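Local atomic coordinates of putative glycoside hydrolase (Parabacteroides distasonis ATCC 8503, PDB entry 3GYC), a protein that probably hydrolyses glycosidic bonds in carbohydrates, with a cellulase-like TIM-barrel domain. Residues R55-P60 / S113-L118; N182-E187 / F212-V217. All coordinates share one frame; numbering follows the deposited sequence.

Interaction 1. Residues R55-P60 / S113-L118; sequences RIDAYP and SSWYRL. With EDO (1,2-ethanediol), chain F.
Arg-55, on strand 53-57, reaches out with its chain extended from CG to NE, so that Trp-115 CH2 sits over the centre of one guanidinium face, the planes 39° apart. NH2 gives a weak hydrogen bond to Ser-113 OG, which also bonds Asp-157; Asn-160 OD1 bonds NH2 and Glu-305 forms a salt bridge with NH1. Ser-113 N to Ile-56 O (2.9 Å) and Ala-58 N to Ser-113 O flank Asp-57 and together make its parallel bridge with Ser-113. Asp-57, CG anti to its backbone N (chi1 -168°), turns its carboxylate to the 113-118 segment. OD1 takes Ser-114 OG on its syn lone pair at 2.8 Å and also Tyr-59 N, closing an Asx turn; OD2 receives Trp-115 N almost straight (174°) from above the carboxylate plane, plus a water that bridges to Arg-117 N. Ser-114 OG accepts Tyr-116 N, an ST turn. Tyr-59 CE2 lies 3.9 Å from Arg-117 CG, and Pro-60 CG meets Tyr-116 CE1. A 1,2-ethanediol, probably from the crystallisation liquor, donates through O1 to Trp-115 O and accepts through O2 from Leu-118 N and Arg-117 NH1. Buried and gripped by several donors, the short Asp-57 is probably kept ionised, tying two barrel-strand ends together.

Interaction 2. Residues N182-E187 / F212-V217; sequences NWYKEE and FDHGDV
Trp-183 lies flat on the ring of Phe-212, its five-membered ring stacked face to face with centroids 3.6 Å apart and planes only 3° from parallel. Trp-183 CD2 rests 3.4 Å from Phe-212 CE2, and Trp-183 CB adds a CH-pi contact over the same phenyl face. The side chains cross at about a right angle, yet their rings lie almost parallel. The contact joins the turn before helix 186-200 to the loop between strand 208-209 and helix 219-222. Trp-183 takes the crowded first torsion, CG between the backbone N and the carbonyl carbon (chi1 65°), within a type I turn from Asn-182 to Lys-185. Tyr-184 has the same crowded torsion; its CB lies over the rim of the opposite indole face, while its ring presents an edge to the face of His-214 in a T-shaped pair. There Tyr-184 CE2 stands 3.6 Å from His-214 CE1, with the ring planes 77° apart. Asn-182 OD1 lies near the CD2-NE2 side of His-214, its ND2 being bonded to Val-178 O. Met-192 of helix 186-200 packs on both Trp-183 and Phe-212. Direct contact therefore rests largely on aromatic surface, while Trp-183 NE1 finds a rather long bond (3.3 Å) to a water O in the indole plane, which also donates to His-214 O and, weakly, to Asp-216 O, coupling the tryptophan to the 212-217 backbone.

How the interactions relate
Interaction 1 precedes interaction 2 along the chain, both its segments coming before residue 182. Their centres lie 20 Å apart, and about 7 Å separates their nearest atoms, so they do not meet directly. Both belong to one parallel-stranded TIM barrel. Interaction 1 joins the ends of adjacent strands 53-57 and 109-113, nearer the centre of the molecule; interaction 2, farther out, links the approach to helix 186-200 with the loop that follows strand 208-209. Strand 153-157 lies between 109-113 and 208-209 in the sheet. Each contact thus uses loops that follow barrel strands at their C-terminal ends, the side where TIM-barrel glycosidases place their active sites, one contact bound mainly by polar bonds and the other by aromatic rings.

Interaction 1. Residues R55-P60 / S113-L118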
ATOM      1  N   ARG A  55      -4.180   3.059   4.433  1.00 11.47           N
ATOM      2  CA  ARG A  55      -2.959   3.549   3.804  1.00 12.14           C
ATOM      3  C   ARG A  55      -3.389   4.506   2.679  1.00 10.48           C
ATOM      4  O   ARG A  55      -4.159   4.129   1.801  1.00 10.50           O
ATOM      5  CB  ARG A  55      -2.168   2.376   3.247  1.00 10.94           C
ATOM      6  CG  ARG A  55      -0.999   2.774   2.417  1.00 11.87           C
ATOM      7  CD  ARG A  55      -0.430   1.647   1.730  1.00 14.28           C
ATOM      8  NE  ARG A  55       0.660   2.035   0.865  1.00 16.88           N
ATOM      9  CZ  ARG A  55       0.906   1.497  -0.325  1.00 18.52           C
ATOM     10  NH1 ARG A  55       0.085   0.570  -0.842  1.00 19.17           N
ATOM     11  NH2 ARG A  55       1.923   1.941  -1.046  1.00 19.69           N
ATOM     12  N   ILE A  56      -2.951   5.770   2.716  1.00 11.69           N
ATOM     13  CA  ILE A  56      -3.378   6.686   1.703  1.00 10.34           C
ATOM     14  C   ILE A  56      -2.190   7.427   1.096  1.00 10.53           C
ATOM     15  O   ILE A  56      -1.100   7.514   1.671  1.00  9.45           O
ATOM     16  CB  ILE A  56      -4.381   7.742   2.207  1.00 10.32           C
ATOM     17  CG1 ILE A  56      -3.783   8.644   3.313  1.00 11.19           C
ATOM     18  CG2 ILE A  56      -5.657   7.146   2.680  1.00 12.47           C
ATOM     19  CD1 ILE A  56      -4.683   9.801   3.718  1.00 11.34           C
ATOM     20  N   ASP A  57      -2.457   7.969  -0.063  1.00 10.07           N
ATOM     21  CA  ASP A  57      -1.499   8.871  -0.698  1.00 10.00           C
ATOM     22  C   ASP A  57      -1.678  10.257  -0.059  1.00 10.17           C
ATOM     23  O   ASP A  57      -2.808  10.797  -0.017  1.00 12.26           O
ATOM     24  CB  ASP A  57      -1.745   8.932  -2.196  1.00 12.17           C
ATOM     25  CG  ASP A  57      -0.589   9.614  -2.939  1.00 11.18           C
ATOM     26  OD1 ASP A  57       0.103  10.472  -2.348  1.00 11.69           O
ATOM     27  OD2 ASP A  57      -0.319   9.209  -4.081  1.00 10.07           O
ATOM     28  N   ALA A  58      -0.570  10.828   0.431  1.00  8.85           N
ATOM     29  CA  ALA A  58      -0.554  12.150   1.097  1.00 10.05           C
ATOM     30  C   ALA A  58      -0.275  13.299   0.085  1.00 11.36           C
ATOM     31  O   ALA A  58      -0.343  14.474   0.475  1.00 12.15           O
ATOM     32  CB  ALA A  58       0.521  12.174   2.174  1.00  9.13           C
ATOM     33  N   TYR A  59       0.067  12.944  -1.170  1.00 10.84           N
ATOM     34  CA  TYR A  59       0.407  13.942  -2.226  1.00 11.35           C
ATOM     35  C   TYR A  59       1.380  14.998  -1.668  1.00 11.66           C
ATOM     36  O   TYR A  59       1.138  16.219  -1.797  1.00 12.73           O
ATOM     37  CB  TYR A  59      -0.843  14.648  -2.713  1.00 10.70           C
ATOM     38  CG  TYR A  59      -1.930  13.814  -3.364  1.00 11.09           C
ATOM     39  CD1 TYR A  59      -2.874  13.142  -2.612  1.00 10.53           C
ATOM     40  CD2 TYR A  59      -2.066  13.779  -4.760  1.00 11.57           C
ATOM     41  CE1 TYR A  59      -3.906  12.417  -3.225  1.00 10.87           C
ATOM     42  CE2 TYR A  59      -3.077  13.047  -5.379  1.00 11.61           C
ATOM     43  CZ  TYR A  59      -4.008  12.384  -4.611  1.00 12.34           C
ATOM     44  OH  TYR A  59      -5.032  11.674  -5.216  1.00 12.30           O
ATOM     45  N   PRO A  60       2.491  14.551  -1.059  1.00 11.42           N
ATOM     46  CA  PRO A  60       3.455  15.479  -0.397  1.00 11.34           C
ATOM     47  C   PRO A  60       4.056  16.492  -1.352  1.00 11.23           C
ATOM     48  O   PRO A  60       4.278  17.648  -0.999  1.00 12.11           O
ATOM     49  CB  PRO A  60       4.561  14.545   0.094  1.00 12.59           C
ATOM     50  CG  PRO A  60       4.501  13.355  -0.820  1.00 11.93           C
ATOM     51  CD  PRO A  60       3.084  13.250  -1.378  1.00 11.64           C
ATOM     52  N   SER A 113       1.733   7.232   2.298  1.00 11.49           N
ATOM     53  CA  SER A 113       2.613   6.831   1.223  1.00 11.18           C
ATOM     54  C   SER A 113       2.402   7.840   0.098  1.00 11.07           C
ATOM     55  O   SER A 113       1.660   8.819   0.260  1.00  9.57           O
ATOM     56  CB  SER A 113       2.225   5.404   0.757  1.00 12.12           C
ATOM     57  OG  SER A 113       3.178   4.882  -0.147  1.00 15.90           O
ATOM     58  N   SER A 114       3.001   7.575  -1.059  1.00  9.75           N
ATOM     59  CA  SER A 114       2.684   8.348  -2.275  1.00  9.75           C
ATOM     60  C   SER A 114       3.016   7.577  -3.528  1.00  8.51           C
ATOM     61  O   SER A 114       3.977   6.796  -3.560  1.00 10.83           O
ATOM     62  CB  SER A 114       3.402   9.701  -2.336  1.00 11.84           C
ATOM     63  OG  SER A 114       2.755  10.512  -3.326  1.00 12.52           O
ATOM     64  N   TRP A 115       2.177   7.789  -4.529  1.00  8.78           N
ATOM     65  CA  TRP A 115       2.351   7.314  -5.891  1.00 11.23           C
ATOM     66  C   TRP A 115       2.826   8.488  -6.783  1.00 12.12           C
ATOM     67  O   TRP A 115       2.958   8.334  -7.992  1.00 14.34           O
ATOM     68  CB  TRP A 115       1.046   6.722  -6.423  1.00 12.87           C
ATOM     69  CG  TRP A 115       0.669   5.420  -5.836  1.00 13.36           C
ATOM     70  CD1 TRP A 115       0.694   4.200  -6.455  1.00 13.41           C
ATOM     71  CD2 TRP A 115       0.142   5.180  -4.495  1.00 12.66           C
ATOM     72  NE1 TRP A 115       0.187   3.233  -5.578  1.00 14.28           N
ATOM     73  CE2 TRP A 115      -0.119   3.802  -4.383  1.00 11.98           C
ATOM     74  CE3 TRP A 115      -0.120   6.004  -3.391  1.00 13.26           C
ATOM     75  CZ2 TRP A 115      -0.617   3.216  -3.200  1.00 12.81           C
ATOM     76  CZ3 TRP A 115      -0.617   5.439  -2.245  1.00 14.05           C
ATOM     77  CH2 TRP A 115      -0.840   4.043  -2.149  1.00 12.81           C
ATOM     78  N   TYR A 116       3.069   9.658  -6.172  1.00 12.43           N
ATOM     79  CA  TYR A 116       3.559  10.853  -6.867  1.00 11.76           C
ATOM     80  C   TYR A 116       2.787  11.120  -8.179  1.00 12.07           C
ATOM     81  O   TYR A 116       3.356  11.113  -9.289  1.00 11.01           O
ATOM     82  CB  TYR A 116       5.067  10.701  -7.075  1.00 12.56           C
ATOM     83  CG  TYR A 116       5.764  10.650  -5.756  1.00 13.00           C
ATOM     84  CD1 TYR A 116       6.087  11.839  -5.084  1.00 13.24           C
ATOM     85  CD2 TYR A 116       6.102   9.441  -5.160  1.00 13.17           C
ATOM     86  CE1 TYR A 116       6.704  11.819  -3.844  1.00 14.23           C
ATOM     87  CE2 TYR A 116       6.709   9.405  -3.908  1.00 11.72           C
ATOM     88  CZ  TYR A 116       7.007  10.599  -3.254  1.00 13.13           C
ATOM     89  OH  TYR A 116       7.614  10.610  -2.017  1.00 14.22           O
ATOM     90  N   ARG A 117       1.484  11.316  -8.017  1.00 11.29           N
ATOM     91  CA  ARG A 117       0.563  11.527  -9.115  1.00 12.32           C
ATOM     92  C   ARG A 117       1.064  12.679  -9.953  1.00 13.52           C
ATOM     93  O   ARG A 117       1.493  13.691  -9.416  1.00 12.65           O
ATOM     94  CB  ARG A 117      -0.841  11.792  -8.600  1.00 11.88           C
ATOM     95  CG  ARG A 117      -1.457  10.566  -7.923  1.00 10.76           C
ATOM     96  CD  ARG A 117      -1.995   9.544  -8.954  1.00 11.26           C
ATOM     97  NE  ARG A 117      -3.237  10.053  -9.549  1.00 10.16           N
ATOM     98  CZ  ARG A 117      -3.368  10.501 -10.795  1.00 11.64           C
ATOM     99  NH1 ARG A 117      -2.346  10.502 -11.655  1.00 12.84           N
ATOM    100  NH2 ARG A 117      -4.536  10.958 -11.191  1.00 13.04           N
ATOM    101  N   LEU A 118       1.063  12.483 -11.257  1.00 13.28           N
ATOM    102  CA  LEU A 118       1.526  13.524 -12.180  1.00 12.85           C
ATOM    103  C   LEU A 118       0.469  14.572 -12.447  1.00 12.56           C
ATOM    104  O   LEU A 118      -0.595  14.279 -13.021  1.00 13.01           O
ATOM    105  CB  LEU A 118       1.967  12.955 -13.517  1.00 13.46           C
ATOM    106  CG  LEU A 118       3.195  12.055 -13.544  1.00 15.76           C
ATOM    107  CD1 LEU A 118       3.358  11.478 -14.953  1.00 16.37           C
ATOM    108  CD2 LEU A 118       4.465  12.812 -13.082  1.00 14.70           C
TER
HETATM  109  C1  EDO F   5       2.081   8.405 -11.010  1.00 34.13           C
HETATM  110  O1  EDO F   5       1.104   8.170  -9.970  1.00 34.53           O
HETATM  111  C2  EDO F   5       1.445   8.924 -12.323  1.00 33.91           C
HETATM  112  O2  EDO F   5       0.463   9.970 -12.121  1.00 31.36           O
HETATM  113  O   HOH W   1       0.269  11.542  -5.303  1.00 13.03           O

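Interaction 2. Residues N182-E187 / F212-V217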
ATOM      1  N   ASN A 182      14.255  -3.002  -8.229  1.00 30.31           N
ATOM      2  CA  ASN A 182      15.559  -3.337  -7.611  1.00 28.21           C
ATOM      3  C   ASN A 182      16.006  -2.393  -6.498  1.00 25.21           C
ATOM      4  O   ASN A 182      17.069  -1.762  -6.554  1.00 23.70           O
ATOM      5  CB  ASN A 182      16.626  -3.453  -8.673  1.00 29.00           C
ATOM      6  CG  ASN A 182      16.275  -4.473  -9.690  1.00 29.90           C
ATOM      7  OD1 ASN A 182      15.413  -5.313  -9.452  1.00 30.93           O
ATOM      8  ND2 ASN A 182      16.899  -4.399 -10.842  1.00 30.68           N
ATOM      9  N   TRP A 183      15.208  -2.381  -5.442  1.00 21.97           N
ATOM     10  CA  TRP A 183      15.428  -1.498  -4.302  1.00 19.99           C
ATOM     11  C   TRP A 183      16.748  -1.753  -3.601  1.00 18.72           C
ATOM     12  O   TRP A 183      17.291  -0.861  -2.980  1.00 17.38           O
ATOM     13  CB  TRP A 183      14.293  -1.646  -3.297  1.00 19.94           C
ATOM     14  CG  TRP A 183      14.190  -3.006  -2.642  1.00 19.37           C
ATOM     15  CD1 TRP A 183      13.383  -4.031  -3.015  1.00 19.17           C
ATOM     16  CD2 TRP A 183      14.929  -3.472  -1.503  1.00 18.63           C
ATOM     17  NE1 TRP A 183      13.553  -5.100  -2.171  1.00 19.19           N
ATOM     18  CE2 TRP A 183      14.506  -4.784  -1.240  1.00 18.26           C
ATOM     19  CE3 TRP A 183      15.887  -2.895  -0.671  1.00 18.38           C
ATOM     20  CZ2 TRP A 183      15.001  -5.528  -0.183  1.00 18.59           C
ATOM     21  CZ3 TRP A 183      16.384  -3.636   0.375  1.00 17.99           C
ATOM     22  CH2 TRP A 183      15.943  -4.942   0.611  1.00 17.82           C
ATOM     23  N   TYR A 184      17.250  -2.973  -3.727  1.00 18.90           N
ATOM     24  CA  TYR A 184      18.480  -3.400  -3.041  1.00 19.80           C
ATOM     25  C   TYR A 184      19.784  -2.969  -3.701  1.00 19.62           C
ATOM     26  O   TYR A 184      20.837  -3.184  -3.102  1.00 18.73           O
ATOM     27  CB  TYR A 184      18.487  -4.921  -2.873  1.00 20.41           C
ATOM     28  CG  TYR A 184      18.291  -5.678  -4.184  1.00 21.02           C
ATOM     29  CD1 TYR A 184      19.362  -5.990  -5.017  1.00 21.62           C
ATOM     30  CD2 TYR A 184      17.021  -6.062  -4.581  1.00 21.75           C
ATOM     31  CE1 TYR A 184      19.150  -6.668  -6.204  1.00 22.42           C
ATOM     32  CE2 TYR A 184      16.807  -6.735  -5.732  1.00 22.55           C
ATOM     33  CZ  TYR A 184      17.854  -7.037  -6.541  1.00 22.84           C
ATOM     34  OH  TYR A 184      17.556  -7.712  -7.682  1.00 25.52           O
ATOM     35  N   LYS A 185      19.734  -2.393  -4.911  1.00 19.66           N
ATOM     36  CA  LYS A 185      20.958  -1.924  -5.589  1.00 20.09           C
ATOM     37  C   LYS A 185      21.546  -0.735  -4.811  1.00 19.44           C
ATOM     38  O   LYS A 185      20.805   0.003  -4.153  1.00 19.75           O
ATOM     39  CB  LYS A 185      20.714  -1.593  -7.076  1.00 20.75           C
ATOM     40  CG  LYS A 185      20.476  -2.829  -7.969  1.00 21.28           C
ATOM     41  CD  LYS A 185      20.553  -2.511  -9.470  1.00 21.10           C
ATOM     42  N   GLU A 186      22.864  -0.566  -4.880  1.00 18.07           N
ATOM     43  CA  GLU A 186      23.569   0.441  -4.074  1.00 18.00           C
ATOM     44  C   GLU A 186      23.042   1.874  -4.176  1.00 17.54           C
ATOM     45  O   GLU A 186      23.007   2.584  -3.174  1.00 16.13           O
ATOM     46  CB  GLU A 186      25.099   0.416  -4.342  1.00 16.41           C
ATOM     47  N   GLU A 187      22.673   2.311  -5.374  1.00 18.04           N
ATOM     48  CA  GLU A 187      22.176   3.682  -5.561  1.00 19.70           C
ATOM     49  C   GLU A 187      20.869   3.889  -4.810  1.00 18.63           C
ATOM     50  O   GLU A 187      20.614   4.975  -4.282  1.00 19.49           O
ATOM     51  CB  GLU A 187      21.926   4.012  -7.036  1.00 22.30           C
ATOM     52  CG  GLU A 187      23.114   3.815  -7.981  1.00 24.86           C
ATOM     53  CD  GLU A 187      23.270   2.379  -8.444  1.00 26.94           C
ATOM     54  OE1 GLU A 187      23.429   1.492  -7.571  1.00 27.90           O
ATOM     55  OE2 GLU A 187      23.260   2.151  -9.685  1.00 29.24           O
ATOM     56  N   PHE A 212       8.057  -1.974  -1.005  1.00 17.31           N
ATOM     57  CA  PHE A 212       8.564  -2.761  -2.095  1.00 17.46           C
ATOM     58  C   PHE A 212       7.617  -3.867  -2.606  1.00 18.45           C
ATOM     59  O   PHE A 212       6.759  -4.363  -1.867  1.00 17.27           O
ATOM     60  CB  PHE A 212       9.852  -3.441  -1.651  1.00 17.92           C
ATOM     61  CG  PHE A 212      10.877  -2.521  -1.012  1.00 17.98           C
ATOM     62  CD1 PHE A 212      11.164  -1.275  -1.539  1.00 17.23           C
ATOM     63  CD2 PHE A 212      11.634  -2.976   0.062  1.00 18.65           C
ATOM     64  CE1 PHE A 212      12.106  -0.467  -0.965  1.00 16.61           C
ATOM     65  CE2 PHE A 212      12.599  -2.180   0.637  1.00 17.94           C
ATOM     66  CZ  PHE A 212      12.836  -0.918   0.119  1.00 17.78           C
ATOM     67  N   ASP A 213       7.769  -4.223  -3.891  1.00 19.00           N
ATOM     68  CA  ASP A 213       7.042  -5.340  -4.487  1.00 20.58           C
ATOM     69  C   ASP A 213       7.989  -6.412  -5.089  1.00 22.00           C
ATOM     70  O   ASP A 213       7.509  -7.437  -5.580  1.00 22.68           O
ATOM     71  CB  ASP A 213       6.059  -4.869  -5.560  1.00 21.67           C
ATOM     72  CG  ASP A 213       6.761  -4.151  -6.740  1.00 23.48           C
ATOM     73  OD1 ASP A 213       7.972  -3.826  -6.648  1.00 22.44           O
ATOM     74  OD2 ASP A 213       6.086  -3.907  -7.766  1.00 26.54           O
ATOM     75  N   HIS A 214       9.306  -6.192  -5.044  1.00 22.31           N
ATOM     76  CA  HIS A 214      10.261  -7.168  -5.572  1.00 22.51           C
ATOM     77  C   HIS A 214      10.046  -8.522  -4.879  1.00 22.22           C
ATOM     78  O   HIS A 214      10.005  -8.604  -3.634  1.00 22.19           O
ATOM     79  CB  HIS A 214      11.681  -6.682  -5.349  1.00 22.72           C
ATOM     80  CG  HIS A 214      12.674  -7.393  -6.196  1.00 22.80           C
ATOM     81  ND1 HIS A 214      13.323  -8.530  -5.780  1.00 23.54           N
ATOM     82  CD2 HIS A 214      13.103  -7.149  -7.451  1.00 22.50           C
ATOM     83  CE1 HIS A 214      14.118  -8.955  -6.743  1.00 23.34           C
ATOM     84  NE2 HIS A 214      14.005  -8.131  -7.767  1.00 23.13           N
ATOM     85  N   GLY A 215       9.922  -9.575  -5.682  1.00 20.82           N
ATOM     86  CA  GLY A 215       9.555 -10.910  -5.185  1.00 21.25           C
ATOM     87  C   GLY A 215      10.571 -11.693  -4.374  1.00 21.60           C
ATOM     88  O   GLY A 215      10.217 -12.630  -3.633  1.00 22.74           O
ATOM     89  N   ASP A 216      11.834 -11.311  -4.501  1.00 20.78           N
ATOM     90  CA  ASP A 216      12.917 -11.984  -3.805  1.00 19.32           C
ATOM     91  C   ASP A 216      13.091 -11.372  -2.430  1.00 18.22           C
ATOM     92  O   ASP A 216      13.958 -10.541  -2.206  1.00 17.43           O
ATOM     93  CB  ASP A 216      14.189 -11.853  -4.620  1.00 19.26           C
ATOM     94  CG  ASP A 216      15.336 -12.620  -4.027  1.00 19.18           C
ATOM     95  OD1 ASP A 216      15.229 -13.217  -2.900  1.00 17.77           O
ATOM     96  OD2 ASP A 216      16.359 -12.566  -4.709  1.00 19.55           O
ATOM     97  N   VAL A 217      12.273 -11.823  -1.499  1.00 17.58           N
ATOM     98  CA  VAL A 217      12.269 -11.260  -0.155  1.00 17.47           C
ATOM     99  C   VAL A 217      13.536 -11.545   0.648  1.00 18.32           C
ATOM    100  O   VAL A 217      13.795 -10.873   1.650  1.00 18.77           O
ATOM    101  CB  VAL A 217      11.006 -11.668   0.588  1.00 16.27           C
ATOM    102  CG1 VAL A 217       9.803 -11.075  -0.147  1.00 14.24           C
ATOM    103  CG2 VAL A 217      10.913 -13.192   0.690  1.00 14.61           C
TER
HETATM  104  O   HOH W   2      12.344  -8.123  -2.279  1.00 23.79           O